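Urocanate hydratase (Paenibacillus sp. Soil724D2, PDB 7NED) catalyses the NAD+-dependent hydration of urocanate-type substrates, acting as the thiourocanate hydratase of bacterial ergothioneine breakdown. Local coordinates at residues A[460-474]-A[506-518]. Sequence-based numbering, arbitrary orientation.
Sequences WPLLNAMLNCSSMAD and IRLETTLNNDTGL
L518 sits as a knob in a hole formed by W460, L463, N464 and L467, where helices 460-469 and 506-518 of the urocanase C-terminal domain pack antiparallel (164°, axes 9.4 Å apart). CD2 of L518 reaches 3.6 Å from N464 N because chi1 (-178°) turns CG away from the backbone nitrogen, while CD1 meets the edge of the W460 ring. About one turn before L518, D515 OD1 accepts from both N464 and N468. N464 ND2 meets D515 OD1 at 2.8 Å nearly along the C-O axis, its amide almost coplanar with the carboxylate; N468 ND2, 3.0 Å from D515 OD1, comes from above that plane. D515 OD2 is held in a salt bridge by R432 NE, and a water donates to N468 OD1 and N514 O. The type I turn C469-M472 lays S471 on the partner helix: S471 OG accepts from N514 ND2 (2.8 Å), and T511 OG1 donates to S471 O from above the carbonyl plane. N514 ND2 also bonds K83 O of the second subunit, tying this interface to the dimer. R507 lies along M472, and R507 NH1 donates to M472 O in the guanidinium plane at 3.1 Å and to D474 OD1, the salt-bridge oxygen, tilted 20° from that plane at 2.6 Å.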
# COMPACT_ATOMS: atom_id res chain seq x y z
N TRP A 460 -6.59 -1.95 5.08
CA TRP A 460 -6.65 -1.29 6.39
C TRP A 460 -5.36 -0.56 6.76
O TRP A 460 -5.43 0.64 7.11
CB TRP A 460 -7.06 -2.33 7.43
CG TRP A 460 -8.44 -2.90 7.13
CD1 TRP A 460 -8.73 -4.12 6.58
CD2 TRP A 460 -9.69 -2.25 7.34
NE1 TRP A 460 -10.09 -4.28 6.47
CE2 TRP A 460 -10.70 -3.14 6.93
CE3 TRP A 460 -10.05 -1.01 7.90
CZ2 TRP A 460 -12.06 -2.83 7.04
CZ3 TRP A 460 -11.41 -0.71 8.02
CH2 TRP A 460 -12.39 -1.62 7.58
N PRO A 461 -4.18 -1.18 6.71
CA PRO A 461 -2.97 -0.39 7.02
C PRO A 461 -2.75 0.76 6.07
O PRO A 461 -2.26 1.81 6.50
CB PRO A 461 -1.82 -1.43 6.95
CG PRO A 461 -2.41 -2.63 6.17
CD PRO A 461 -3.88 -2.62 6.57
N LEU A 462 -3.10 0.60 4.78
CA LEU A 462 -3.05 1.73 3.84
C LEU A 462 -3.96 2.85 4.31
O LEU A 462 -3.57 4.02 4.34
CB LEU A 462 -3.44 1.27 2.43
CG LEU A 462 -2.64 0.08 1.90
CD1 LEU A 462 -2.97 -0.29 0.47
CD2 LEU A 462 -1.18 0.36 2.12
N LEU A 463 -5.21 2.51 4.67
CA LEU A 463 -6.10 3.51 5.27
C LEU A 463 -5.52 4.13 6.54
O LEU A 463 -5.66 5.34 6.77
CB LEU A 463 -7.45 2.84 5.59
CG LEU A 463 -8.22 2.54 4.32
CD1 LEU A 463 -9.45 1.66 4.69
CD2 LEU A 463 -8.66 3.87 3.68
N ASN A 464 -4.90 3.31 7.40
CA ASN A 464 -4.35 3.82 8.65
C ASN A 464 -3.28 4.88 8.37
O ASN A 464 -3.30 5.99 8.94
CB ASN A 464 -3.81 2.63 9.45
CG ASN A 464 -3.13 3.02 10.75
OD1 ASN A 464 -1.96 2.75 10.94
ND2 ASN A 464 -3.88 3.62 11.64
N ALA A 465 -2.39 4.59 7.42
CA ALA A 465 -1.36 5.55 7.03
C ALA A 465 -1.98 6.83 6.47
O ALA A 465 -1.63 7.95 6.89
CB ALA A 465 -0.43 4.92 6.00
N MET A 466 -2.86 6.70 5.47
CA MET A 466 -3.48 7.91 4.90
C MET A 466 -4.24 8.72 5.92
O MET A 466 -4.14 9.96 5.92
CB MET A 466 -4.38 7.60 3.70
CG MET A 466 -3.64 6.98 2.53
SD MET A 466 -4.76 6.84 1.14
CE MET A 466 -5.67 5.45 1.70
N LEU A 467 -5.02 8.07 6.77
CA LEU A 467 -5.74 8.80 7.81
C LEU A 467 -4.78 9.45 8.81
O LEU A 467 -4.99 10.60 9.23
CB LEU A 467 -6.70 7.84 8.53
CG LEU A 467 -7.64 8.46 9.57
CD1 LEU A 467 -8.50 9.59 8.96
CD2 LEU A 467 -8.58 7.39 10.20
N ASN A 468 -3.71 8.75 9.18
CA ASN A 468 -2.76 9.37 10.10
C ASN A 468 -2.04 10.54 9.46
O ASN A 468 -1.76 11.54 10.14
CB ASN A 468 -1.77 8.33 10.62
CG ASN A 468 -2.42 7.43 11.65
OD1 ASN A 468 -3.49 7.77 12.16
ND2 ASN A 468 -1.78 6.31 11.97
N CYS A 469 -1.73 10.46 8.15
CA CYS A 469 -1.20 11.64 7.47
C CYS A 469 -2.18 12.78 7.51
O CYS A 469 -1.79 13.95 7.57
CB CYS A 469 -0.89 11.32 6.01
SG CYS A 469 0.59 10.32 5.78
N SER A 470 -3.47 12.46 7.35
CA SER A 470 -4.51 13.46 7.41
C SER A 470 -4.76 13.95 8.83
O SER A 470 -5.52 14.90 9.02
CB SER A 470 -5.81 12.89 6.83
OG SER A 470 -5.59 12.35 5.54
N SER A 471 -4.16 13.31 9.82
CA SER A 471 -4.46 13.62 11.22
C SER A 471 -3.33 14.37 11.92
O SER A 471 -3.35 14.48 13.16
CB SER A 471 -4.74 12.32 11.99
OG SER A 471 -5.92 11.67 11.51
N MET A 472 -2.32 14.81 11.18
CA MET A 472 -1.26 15.70 11.68
C MET A 472 -0.14 14.96 12.41
O MET A 472 0.53 15.54 13.28
CB MET A 472 -1.90 16.72 12.62
CG MET A 472 -2.95 17.53 11.84
SD MET A 472 -3.80 18.77 12.82
CE MET A 472 -4.77 17.75 13.86
N ALA A 473 0.07 13.68 12.12
CA ALA A 473 1.15 12.93 12.73
C ALA A 473 2.50 13.48 12.26
O ALA A 473 2.60 14.27 11.30
CB ALA A 473 1.01 11.44 12.36
N ASP A 474 3.57 13.10 12.97
CA ASP A 474 4.90 13.60 12.63
C ASP A 474 5.61 12.69 11.66
O ASP A 474 6.35 13.16 10.80
CB ASP A 474 5.76 13.75 13.91
CG ASP A 474 5.29 14.92 14.77
OD1 ASP A 474 4.57 14.67 15.76
OD2 ASP A 474 5.56 16.09 14.40
N ILE A 506 -3.42 19.46 19.52
CA ILE A 506 -4.34 19.11 18.45
C ILE A 506 -3.82 17.90 17.68
O ILE A 506 -4.57 16.96 17.39
CB ILE A 506 -4.56 20.30 17.50
CG1 ILE A 506 -5.07 21.50 18.29
CG2 ILE A 506 -5.50 19.90 16.36
CD1 ILE A 506 -4.47 22.78 17.83
N ARG A 507 -2.53 17.93 17.30
CA ARG A 507 -1.99 16.82 16.50
C ARG A 507 -2.13 15.50 17.24
O ARG A 507 -2.54 14.47 16.66
CB ARG A 507 -0.53 17.11 16.16
CG ARG A 507 -0.35 18.41 15.31
CD ARG A 507 1.09 18.58 14.76
NE ARG A 507 2.11 18.58 15.81
CZ ARG A 507 2.79 17.49 16.16
NH1 ARG A 507 2.54 16.34 15.53
NH2 ARG A 507 3.71 17.56 17.14
N LEU A 508 -1.76 15.50 18.53
CA LEU A 508 -1.76 14.26 19.31
C LEU A 508 -3.17 13.73 19.46
O LEU A 508 -3.41 12.52 19.32
CB LEU A 508 -1.16 14.52 20.69
CG LEU A 508 0.31 14.90 20.71
CD1 LEU A 508 0.61 15.41 22.12
CD2 LEU A 508 1.11 13.64 20.44
N GLU A 509 -4.11 14.60 19.81
CA GLU A 509 -5.50 14.20 19.95
C GLU A 509 -6.04 13.63 18.64
O GLU A 509 -6.70 12.59 18.64
CB GLU A 509 -6.33 15.42 20.37
CG GLU A 509 -7.73 15.11 20.85
CD GLU A 509 -8.46 16.40 21.20
OE1 GLU A 509 -8.80 17.15 20.28
OE2 GLU A 509 -8.63 16.70 22.38
N THR A 510 -5.80 14.36 17.53
CA THR A 510 -6.41 13.99 16.25
C THR A 510 -5.85 12.67 15.77
O THR A 510 -6.62 11.76 15.43
CB THR A 510 -6.18 15.08 15.20
OG1 THR A 510 -6.63 16.35 15.74
CG2 THR A 510 -6.91 14.76 13.85
N THR A 511 -4.52 12.52 15.79
CA THR A 511 -3.89 11.29 15.35
C THR A 511 -4.25 10.11 16.23
O THR A 511 -4.59 9.03 15.73
CB THR A 511 -2.37 11.44 15.30
OG1 THR A 511 -2.03 12.27 14.19
CG2 THR A 511 -1.72 10.10 15.09
N LEU A 512 -4.15 10.26 17.55
CA LEU A 512 -4.36 9.10 18.41
C LEU A 512 -5.82 8.65 18.39
O LEU A 512 -6.11 7.45 18.35
CB LEU A 512 -3.86 9.42 19.84
CG LEU A 512 -2.31 9.53 19.90
CD1 LEU A 512 -1.79 10.08 21.25
CD2 LEU A 512 -1.62 8.18 19.57
N ASN A 513 -6.78 9.59 18.41
CA ASN A 513 -8.18 9.15 18.31
C ASN A 513 -8.44 8.40 17.00
O ASN A 513 -9.23 7.46 16.96
CB ASN A 513 -9.13 10.34 18.39
CG ASN A 513 -9.27 10.90 19.78
OD1 ASN A 513 -8.99 10.23 20.79
ND2 ASN A 513 -9.79 12.12 19.84
N ASN A 514 -7.80 8.82 15.90
CA ASN A 514 -8.04 8.14 14.62
C ASN A 514 -7.19 6.89 14.44
O ASN A 514 -7.59 5.96 13.72
CB ASN A 514 -7.78 9.10 13.44
CG ASN A 514 -8.75 10.25 13.41
OD1 ASN A 514 -9.75 10.21 14.13
ND2 ASN A 514 -8.43 11.31 12.65
N ASP A 515 -6.02 6.85 15.07
CA ASP A 515 -5.20 5.65 14.98
C ASP A 515 -5.88 4.50 15.70
O ASP A 515 -6.00 3.40 15.14
CB ASP A 515 -3.82 5.93 15.56
CG ASP A 515 -2.81 4.83 15.25
OD1 ASP A 515 -2.71 4.41 14.07
OD2 ASP A 515 -2.10 4.39 16.19
N THR A 516 -6.42 4.74 16.90
CA THR A 516 -7.19 3.68 17.55
C THR A 516 -8.59 3.58 16.98
O THR A 516 -9.13 2.47 16.89
CB THR A 516 -7.24 3.89 19.07
OG1 THR A 516 -7.68 5.22 19.37
CG2 THR A 516 -5.84 3.70 19.64
N GLY A 517 -9.20 4.70 16.59
CA GLY A 517 -10.58 4.65 16.14
C GLY A 517 -10.75 3.78 14.91
O GLY A 517 -11.69 2.99 14.82
N LEU A 518 -9.83 3.90 13.96
CA LEU A 518 -9.94 3.04 12.78
C LEU A 518 -9.69 1.59 13.16
O LEU A 518 -10.29 0.68 12.57
CB LEU A 518 -8.95 3.49 11.70
CG LEU A 518 -8.99 2.70 10.38
CD1 LEU A 518 -10.32 2.87 9.67
CD2 LEU A 518 -7.79 3.12 9.48
O HOH W 1 -5.79 5.65 11.46